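Local coordinates for ribosome inactivating type 1 protein (Iris hollandica, PDB 3MVG) that belongs to the type 1 ribosome-inactivating proteins, plant proteins named for their action on ribosomes and made without a separate lectin chain, at residues Thr9-Arg14 with Asn174-Gln179; Pro37-Gln42 with Leu244-Arg249. One frame throughout, in Å; residues are numbered along the deposited sequence.

Contact 1 (Thr9-Arg14 with Asn174-Gln179)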
ATOM      1  N   THR A   9      20.766  -3.284  -2.696  0.50 12.19           N
ATOM      2  CA  THR A   9      21.126  -3.507  -4.098  0.50 12.09           C
ATOM      3  C   THR A   9      20.010  -4.228  -4.850  0.50 12.57           C
ATOM      4  O   THR A   9      19.569  -5.299  -4.440  0.50 12.71           O
ATOM      5  CB  THR A   9      22.452  -4.288  -4.204  0.50 11.91           C
ATOM      6  OG1 THR A   9      23.515  -3.465  -3.698  0.50 10.43           O
ATOM      7  CG2 THR A   9      22.757  -4.693  -5.653  0.50 12.08           C
ATOM      8  N   GLY A  10      19.532  -3.607  -5.927  1.00 13.08           N
ATOM      9  CA  GLY A  10      18.490  -4.207  -6.748  1.00 13.59           C
ATOM     10  C   GLY A  10      17.087  -4.122  -6.177  1.00 13.35           C
ATOM     11  O   GLY A  10      16.188  -4.796  -6.670  1.00 14.30           O
ATOM     12  N   THR A  11      16.883  -3.302  -5.146  1.00 12.97           N
ATOM     13  CA  THR A  11      15.568  -3.200  -4.500  1.00 12.59           C
ATOM     14  C   THR A  11      14.463  -2.820  -5.473  1.00 12.14           C
ATOM     15  O   THR A  11      14.581  -1.864  -6.247  1.00 11.79           O
ATOM     16  CB  THR A  11      15.585  -2.195  -3.331  1.00 12.40           C
ATOM     17  OG1 THR A  11      16.401  -2.721  -2.279  1.00 13.54           O
ATOM     18  CG2 THR A  11      14.183  -1.960  -2.764  1.00 12.34           C
ATOM     19  N   THR A  12      13.375  -3.578  -5.392  1.00 11.84           N
ATOM     20  CA  THR A  12      12.147  -3.286  -6.112  1.00 12.47           C
ATOM     21  C   THR A  12      11.014  -3.149  -5.083  1.00 12.42           C
ATOM     22  O   THR A  12      11.205  -3.463  -3.896  1.00 12.41           O
ATOM     23  CB  THR A  12      11.801  -4.431  -7.081  1.00 12.30           C
ATOM     24  OG1 THR A  12      11.613  -5.631  -6.324  1.00 13.83           O
ATOM     25  CG2 THR A  12      12.907  -4.643  -8.126  1.00 13.04           C
ATOM     26  N   ARG A  13       9.847  -2.686  -5.525  0.50 12.68           N
ATOM     27  CA  ARG A  13       8.679  -2.631  -4.646  0.50 13.30           C
ATOM     28  C   ARG A  13       8.415  -4.021  -4.072  0.50 13.43           C
ATOM     29  O   ARG A  13       8.190  -4.179  -2.866  0.50 13.82           O
ATOM     30  CB  ARG A  13       7.448  -2.116  -5.396  0.50 13.54           C
ATOM     31  CG  ARG A  13       7.620  -0.741  -6.023  0.50 14.12           C
ATOM     32  CD  ARG A  13       6.352  -0.307  -6.768  0.50 16.01           C
ATOM     33  NE  ARG A  13       6.644   0.470  -7.974  0.50 16.85           N
ATOM     34  CZ  ARG A  13       6.286   1.738  -8.166  0.50 17.06           C
ATOM     35  NH1 ARG A  13       5.610   2.395  -7.235  0.50 15.64           N
ATOM     36  NH2 ARG A  13       6.602   2.354  -9.296  0.50 18.38           N
ATOM     37  N   ARG A  14       8.479  -5.027  -4.943  1.00 13.68           N
ATOM     38  CA  ARG A  14       8.216  -6.411  -4.582  1.00 14.21           C
ATOM     39  C   ARG A  14       9.220  -6.952  -3.567  1.00 13.60           C
ATOM     40  O   ARG A  14       8.825  -7.598  -2.599  1.00 13.23           O
ATOM     41  CB  ARG A  14       8.224  -7.259  -5.859  1.00 15.13           C
ATOM     42  CG  ARG A  14       7.523  -8.603  -5.774  1.00 17.98           C
ATOM     43  CD  ARG A  14       7.462  -9.173  -7.195  1.00 22.39           C
ATOM     44  NE  ARG A  14       6.625 -10.363  -7.336  1.00 26.26           N
ATOM     45  CZ  ARG A  14       7.087 -11.609  -7.396  1.00 26.79           C
ATOM     46  NH1 ARG A  14       6.239 -12.617  -7.533  1.00 27.67           N
ATOM     47  NH2 ARG A  14       8.393 -11.852  -7.317  1.00 27.64           N
ATOM     48  N   ASN A 174       5.633   3.368  -2.911  1.00 11.19           N
ATOM     49  CA  ASN A 174       5.262   4.400  -3.892  1.00 11.64           C
ATOM     50  C   ASN A 174       6.457   5.213  -4.393  1.00 11.80           C
ATOM     51  O   ASN A 174       6.361   5.948  -5.378  1.00 13.83           O
ATOM     52  CB  ASN A 174       4.263   5.373  -3.283  1.00 11.32           C
ATOM     53  CG  ASN A 174       2.871   4.777  -3.100  1.00 11.20           C
ATOM     54  OD1 ASN A 174       2.577   3.677  -3.560  1.00 12.29           O
ATOM     55  ND2 ASN A 174       2.020   5.506  -2.393  1.00 12.03           N
ATOM     56  N   ASN A 175       7.574   5.100  -3.687  1.00 11.18           N
ATOM     57  CA  ASN A 175       8.773   5.838  -4.037  1.00 11.12           C
ATOM     58  C   ASN A 175       9.915   4.966  -4.528  1.00 11.01           C
ATOM     59  O   ASN A 175      11.023   5.459  -4.729  1.00 12.44           O
ATOM     60  CB  ASN A 175       9.161   6.737  -2.872  1.00 11.31           C
ATOM     61  CG  ASN A 175       8.285   7.949  -2.808  1.00 11.13           C
ATOM     62  OD1 ASN A 175       8.287   8.762  -3.737  1.00 12.50           O
ATOM     63  ND2 ASN A 175       7.484   8.070  -1.751  1.00 11.80           N
ATOM     64  N   ILE A 176       9.645   3.683  -4.735  1.00 10.27           N
ATOM     65  CA  ILE A 176      10.583   2.806  -5.419  1.00 10.72           C
ATOM     66  C   ILE A 176      10.118   2.725  -6.866  1.00 11.13           C
ATOM     67  O   ILE A 176       9.115   2.085  -7.172  1.00 11.42           O
ATOM     68  CB  ILE A 176      10.643   1.406  -4.768  1.00 10.62           C
ATOM     69  CG1 ILE A 176      11.140   1.510  -3.316  1.00 11.21           C
ATOM     70  CG2 ILE A 176      11.512   0.463  -5.609  1.00 11.12           C
ATOM     71  CD1 ILE A 176      10.926   0.245  -2.493  1.00 11.66           C
ATOM     72  N   ILE A 177      10.847   3.405  -7.740  1.00 11.56           N
ATOM     73  CA  ILE A 177      10.412   3.598  -9.116  1.00 12.48           C
ATOM     74  C   ILE A 177      11.101   2.528  -9.941  1.00 12.89           C
ATOM     75  O   ILE A 177      12.139   2.772 -10.573  1.00 13.36           O
ATOM     76  CB  ILE A 177      10.767   5.011  -9.611  1.00 12.38           C
ATOM     77  CG1 ILE A 177      10.423   6.081  -8.559  1.00 12.62           C
ATOM     78  CG2 ILE A 177      10.098   5.294 -10.956  1.00 13.14           C
ATOM     79  CD1 ILE A 177       8.955   6.141  -8.096  1.00 13.09           C
ATOM     80  N   ASP A 178      10.542   1.324  -9.913  1.00 14.22           N
ATOM     81  CA  ASP A 178      11.233   0.169 -10.459  1.00 15.72           C
ATOM     82  C   ASP A 178      10.805  -0.197 -11.873  1.00 17.53           C
ATOM     83  O   ASP A 178      11.225  -1.222 -12.392  1.00 18.30           O
ATOM     84  CB  ASP A 178      11.158  -1.038  -9.502  1.00 15.41           C
ATOM     85  CG  ASP A 178       9.740  -1.522  -9.258  1.00 15.99           C
ATOM     86  OD1 ASP A 178       8.807  -1.154 -10.010  1.00 18.14           O
ATOM     87  OD2 ASP A 178       9.566  -2.288  -8.288  1.00 16.74           O
ATOM     88  N   GLN A 179       9.986   0.649 -12.492  1.00 19.56           N
ATOM     89  CA  GLN A 179       9.616   0.415 -13.890  1.00 21.93           C
ATOM     90  C   GLN A 179      10.470   1.200 -14.880  1.00 22.59           C
ATOM     91  O   GLN A 179      10.271   1.111 -16.095  1.00 23.29           O
ATOM     92  CB  GLN A 179       8.118   0.600 -14.112  1.00 22.67           C
ATOM     93  CG  GLN A 179       7.272  -0.466 -13.394  1.00 24.96           C
ATOM     94  CD  GLN A 179       7.774  -1.904 -13.580  1.00 26.35           C
ATOM     95  OE1 GLN A 179       7.964  -2.638 -12.604  1.00 28.63           O
ATOM     96  NE2 GLN A 179       7.988  -2.307 -14.829  1.00 27.52           N
TER
HETATM   97  O   HOH W   1       4.778   5.151  -7.393  1.00 15.44           O
HETATM   98  O   HOH W   2       7.635   2.690 -11.702  1.00 16.31           O
HETATM   99  O   HOH W   3       8.218  -4.537  -7.938  1.00 14.38           O
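D178 and R13 show how one acidic side chain can hold both the first turn of a helix and the arginine that begins it. The D178 carboxylate sits with CG between its backbone N and carbonyl carbon (chi1 62°), which places CG facing the start of helix 13-27. D178 OD2 accepts the backbone bond from R13 N at 2.8 Å, received on the anti side of the carboxylate and out of its plane. The same oxygen lies 3.3 Å from T12 CB and takes the next N-H, that of R14, through water 3.

In the conformer described, one of two deposited for R13, the side chain runs over the strand. Its CG stands anti to the carbonyl carbon (chi1 -58°) and touches I176 CB at 3.9 Å. A bend at chi3 precedes the guanidinium, which lies with I176 O 2.9 Å above its plane, over its centre. D178 OD1 comes instead to the rim, where R13 NE makes a weak, long salt bridge of 3.4 Å to it; the two planes are turned 70° apart. Waters 1 and 2 are also in plane: water 1 passes the bond from R13 NH1 on to N174 O, and water 2 accepts from Q179 N and, weakly, from R13 NH2.

Beside the polar group, I176 CG2 approaches T12 C at 3.7 Å, while I176 CD1 meets T11 CG2 at 3.9 Å, the side chains crossing at about a right angle; I126 of helix 126-138 backs both. T12 is the N-cap: its side chain caps a backbone N of the first turn while S15 OG accepts from T12 N, as in a capping box. The whole is a helix N-terminus capped from within and reinforced by an aspartate just beyond strand 176-177.

Contact 2 (Pro37-Gln42 with Leu244-Arg249)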
ATOM      1  N   PRO A  37      -2.118 -10.203  12.698  1.00  9.79           N
ATOM      2  CA  PRO A  37      -1.275 -11.007  13.585  1.00 10.03           C
ATOM      3  C   PRO A  37      -1.093 -10.387  14.965  1.00  9.91           C
ATOM      4  O   PRO A  37      -0.868  -9.179  15.095  1.00  9.84           O
ATOM      5  CB  PRO A  37       0.072 -11.028  12.863  1.00 10.25           C
ATOM      6  CG  PRO A  37      -0.276 -10.868  11.433  1.00 10.82           C
ATOM      7  CD  PRO A  37      -1.433  -9.911  11.421  1.00 10.25           C
ATOM      8  N   LEU A  38      -1.183 -11.237  15.980  1.00  9.67           N
ATOM      9  CA  LEU A  38      -0.933 -10.847  17.354  1.00  9.94           C
ATOM     10  C   LEU A  38       0.511 -11.161  17.699  1.00  9.81           C
ATOM     11  O   LEU A  38       0.975 -12.284  17.487  1.00  9.65           O
ATOM     12  CB  LEU A  38      -1.864 -11.633  18.278  1.00 10.77           C
ATOM     13  CG  LEU A  38      -1.864 -11.292  19.772  1.00 10.90           C
ATOM     14  CD1 LEU A  38      -2.356  -9.880  20.003  1.00 11.56           C
ATOM     15  CD2 LEU A  38      -2.745 -12.287  20.519  1.00 11.82           C
ATOM     16  N   LEU A  39       1.235 -10.174  18.209  1.00  9.85           N
ATOM     17  CA  LEU A  39       2.617 -10.400  18.612  1.00  9.52           C
ATOM     18  C   LEU A  39       2.663 -11.253  19.884  1.00  9.99           C
ATOM     19  O   LEU A  39       1.664 -11.341  20.621  1.00  9.98           O
ATOM     20  CB  LEU A  39       3.343  -9.063  18.786  1.00 10.00           C
ATOM     21  CG  LEU A  39       3.567  -8.302  17.469  1.00  9.21           C
ATOM     22  CD1 LEU A  39       4.176  -6.956  17.747  1.00 10.14           C
ATOM     23  CD2 LEU A  39       4.448  -9.086  16.477  1.00 10.03           C
ATOM     24  N   PRO A  40       3.799 -11.924  20.137  1.00 10.35           N
ATOM     25  CA  PRO A  40       3.893 -12.807  21.303  1.00 11.51           C
ATOM     26  C   PRO A  40       3.848 -12.076  22.639  1.00 12.08           C
ATOM     27  O   PRO A  40       4.061 -10.861  22.719  1.00 11.57           O
ATOM     28  CB  PRO A  40       5.251 -13.501  21.144  1.00 12.20           C
ATOM     29  CG  PRO A  40       5.940 -12.833  20.061  1.00 12.81           C
ATOM     30  CD  PRO A  40       4.993 -12.000  19.275  1.00 10.48           C
ATOM     31  N   ALA A  41       3.563 -12.848  23.680  1.00 12.99           N
ATOM     32  CA  ALA A  41       3.807 -12.422  25.052  1.00 14.73           C
ATOM     33  C   ALA A  41       5.309 -12.545  25.355  1.00 15.76           C
ATOM     34  O   ALA A  41       5.990 -13.413  24.803  1.00 16.92           O
ATOM     35  CB  ALA A  41       2.997 -13.279  26.011  1.00 15.24           C
ATOM     36  N   GLN A  42       5.826 -11.678  26.222  1.00 17.69           N
ATOM     37  CA  GLN A  42       7.244 -11.757  26.599  1.00 19.20           C
ATOM     38  C   GLN A  42       7.516 -13.032  27.408  1.00 19.77           C
ATOM     39  O   GLN A  42       6.832 -13.299  28.397  1.00 20.19           O
ATOM     40  CB  GLN A  42       7.696 -10.494  27.346  1.00 19.89           C
ATOM     41  CG  GLN A  42       9.218 -10.323  27.383  1.00 21.74           C
ATOM     42  CD  GLN A  42       9.684  -8.880  27.190  1.00 24.87           C
ATOM     43  OE1 GLN A  42       9.343  -8.220  26.201  1.00 24.93           O
ATOM     44  NE2 GLN A  42      10.497  -8.397  28.122  1.00 26.61           N
ATOM     45  N   LEU A 244      -3.037  -1.372   9.779  1.00  9.07           N
ATOM     46  CA  LEU A 244      -2.527  -1.980  11.007  1.00  9.39           C
ATOM     47  C   LEU A 244      -2.239  -3.454  10.733  1.00  8.84           C
ATOM     48  O   LEU A 244      -3.134  -4.190  10.314  1.00  9.16           O
ATOM     49  CB  LEU A 244      -3.529  -1.804  12.145  1.00  9.49           C
ATOM     50  CG  LEU A 244      -3.137  -2.387  13.496  1.00 10.02           C
ATOM     51  CD1 LEU A 244      -1.890  -1.721  14.051  1.00 11.09           C
ATOM     52  CD2 LEU A 244      -4.312  -2.223  14.457  1.00 10.61           C
ATOM     53  N   ALA A 245      -0.994  -3.878  10.964  1.00  8.76           N
ATOM     54  CA  ALA A 245      -0.513  -5.142  10.413  1.00  8.44           C
ATOM     55  C   ALA A 245       0.090  -6.083  11.433  1.00  8.45           C
ATOM     56  O   ALA A 245       0.372  -7.237  11.118  1.00  8.58           O
ATOM     57  CB  ALA A 245       0.490  -4.879   9.284  1.00  9.21           C
ATOM     58  N   LEU A 246       0.324  -5.571  12.636  1.00  8.69           N
ATOM     59  CA  LEU A 246       0.785  -6.345  13.788  1.00  8.90           C
ATOM     60  C   LEU A 246       0.137  -5.733  15.009  1.00  8.99           C
ATOM     61  O   LEU A 246       0.002  -4.508  15.077  1.00  9.41           O
ATOM     62  CB  LEU A 246       2.306  -6.250  13.964  1.00  9.13           C
ATOM     63  CG  LEU A 246       3.208  -6.754  12.841  1.00  8.63           C
ATOM     64  CD1 LEU A 246       4.645  -6.362  13.114  1.00 10.44           C
ATOM     65  CD2 LEU A 246       3.074  -8.259  12.693  1.00 10.22           C
ATOM     66  N   LEU A 247      -0.237  -6.572  15.971  1.00  9.51           N
ATOM     67  CA  LEU A 247      -0.870  -6.087  17.196  1.00  9.50           C
ATOM     68  C   LEU A 247       0.020  -6.293  18.401  1.00  9.48           C
ATOM     69  O   LEU A 247       0.467  -7.413  18.669  1.00  9.66           O
ATOM     70  CB  LEU A 247      -2.197  -6.805  17.456  1.00  9.98           C
ATOM     71  CG  LEU A 247      -3.257  -6.775  16.368  1.00  9.96           C
ATOM     72  CD1 LEU A 247      -4.375  -7.714  16.758  1.00 11.53           C
ATOM     73  CD2 LEU A 247      -3.784  -5.382  16.115  1.00 11.65           C
ATOM     74  N   LEU A 248       0.260  -5.211  19.145  1.00  9.76           N
ATOM     75  CA  LEU A 248       0.887  -5.323  20.462  1.00 10.14           C
ATOM     76  C   LEU A 248      -0.080  -6.053  21.396  1.00 10.52           C
ATOM     77  O   LEU A 248      -1.200  -5.579  21.606  1.00 10.93           O
ATOM     78  CB  LEU A 248       1.211  -3.935  21.017  1.00 10.78           C
ATOM     79  CG  LEU A 248       1.920  -3.916  22.372  1.00 10.98           C
ATOM     80  CD1 LEU A 248       3.330  -4.496  22.257  1.00 11.95           C
ATOM     81  CD2 LEU A 248       1.970  -2.498  22.891  1.00 12.60           C
ATOM     82  N   ARG A 249       0.332  -7.193  21.941  1.00 10.91           N
ATOM     83  CA  ARG A 249      -0.574  -7.989  22.774  1.00 12.06           C
ATOM     84  C   ARG A 249      -0.971  -7.211  24.026  1.00 13.47           C
ATOM     85  O   ARG A 249      -0.117  -6.686  24.751  1.00 13.15           O
ATOM     86  CB  ARG A 249       0.049  -9.339  23.124  1.00 11.87           C
ATOM     87  CG  ARG A 249      -0.900 -10.295  23.858  1.00 11.90           C
ATOM     88  CD  ARG A 249      -0.255 -11.641  24.124  1.00 11.98           C
ATOM     89  NE  ARG A 249       0.058 -12.316  22.865  1.00 11.59           N
ATOM     90  CZ  ARG A 249       0.053 -13.628  22.674  1.00 12.35           C
ATOM     91  NH1 ARG A 249      -0.223 -14.461  23.676  1.00 15.54           N
ATOM     92  NH2 ARG A 249       0.332 -14.115  21.471  1.00 13.33           N
TER
HETATM   93  O   HOH W   4       3.010  -8.338  22.132  1.00 11.11           O
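L38 and L247 stand at the middle of a single parallel beta bridge, formed between two irregular segments whose directions differ by only 25°. L247 N donates to P37 O at 2.8 Å, and L39 N donates in turn to L247 O at 2.9 Å. L247 thus bonds on both sides of L38, the pattern expected of a parallel pair cut down to one bridge.

Side chains are set around this bridge in two groups. On one side, L246 CD2 lies 4.1 Å from P37 CB and equally far from L39 CD2, the L39 and L246 side chains meeting at a slant; L27 of helix 13-27 packs against both leucines. On the other, L38 crosses R249 at about a right angle. CG of L38 is anti to its backbone N (chi1 -175°), and its two methyls divide the work: CD1 rests near L247 CB and the R249 backbone, whereas CD2 sits over one face of the R249 guanidinium, 3.7 Å from R249 NE.

The opposite face of that guanidinium meets the P40-A41 peptide, with A41 N 3.6 Å above the plane and offset toward the rim. The flat charged group is therefore layered between a leucine methyl and a peptide unit. A bend at chi3 brings R249 NE to the carbonyl of L39. L39 O accepts from R249 NE at 2.9 Å, about 20° out of the guanidinium plane, and more weakly from R249 NH2; the positive charge probably strengthens these bonds to L39 O. Nearby, water 4 joins the backbones once more, donating to P40 O and accepting from R249 N.

In the fold
Along the chain the segments alternate, 9-14, 37-42, 174-179, 244-249, so the two contacts interlock in sequence although their centres lie 28 Å apart and their nearest atoms about 14 Å. Helix 13-27 relates them: contact 1 fixes its first turn, while contact 2 packs against its last turns through R24 and L27, and also meets helix 201-210. Each contact thus ties an early part of the chain to a much later one, at opposite ends of one helix. The dimer brings them together as well, since Q179 of the second subunit packs on P37, so that segment 174-179 of one copy reaches segment 37-42 of the other.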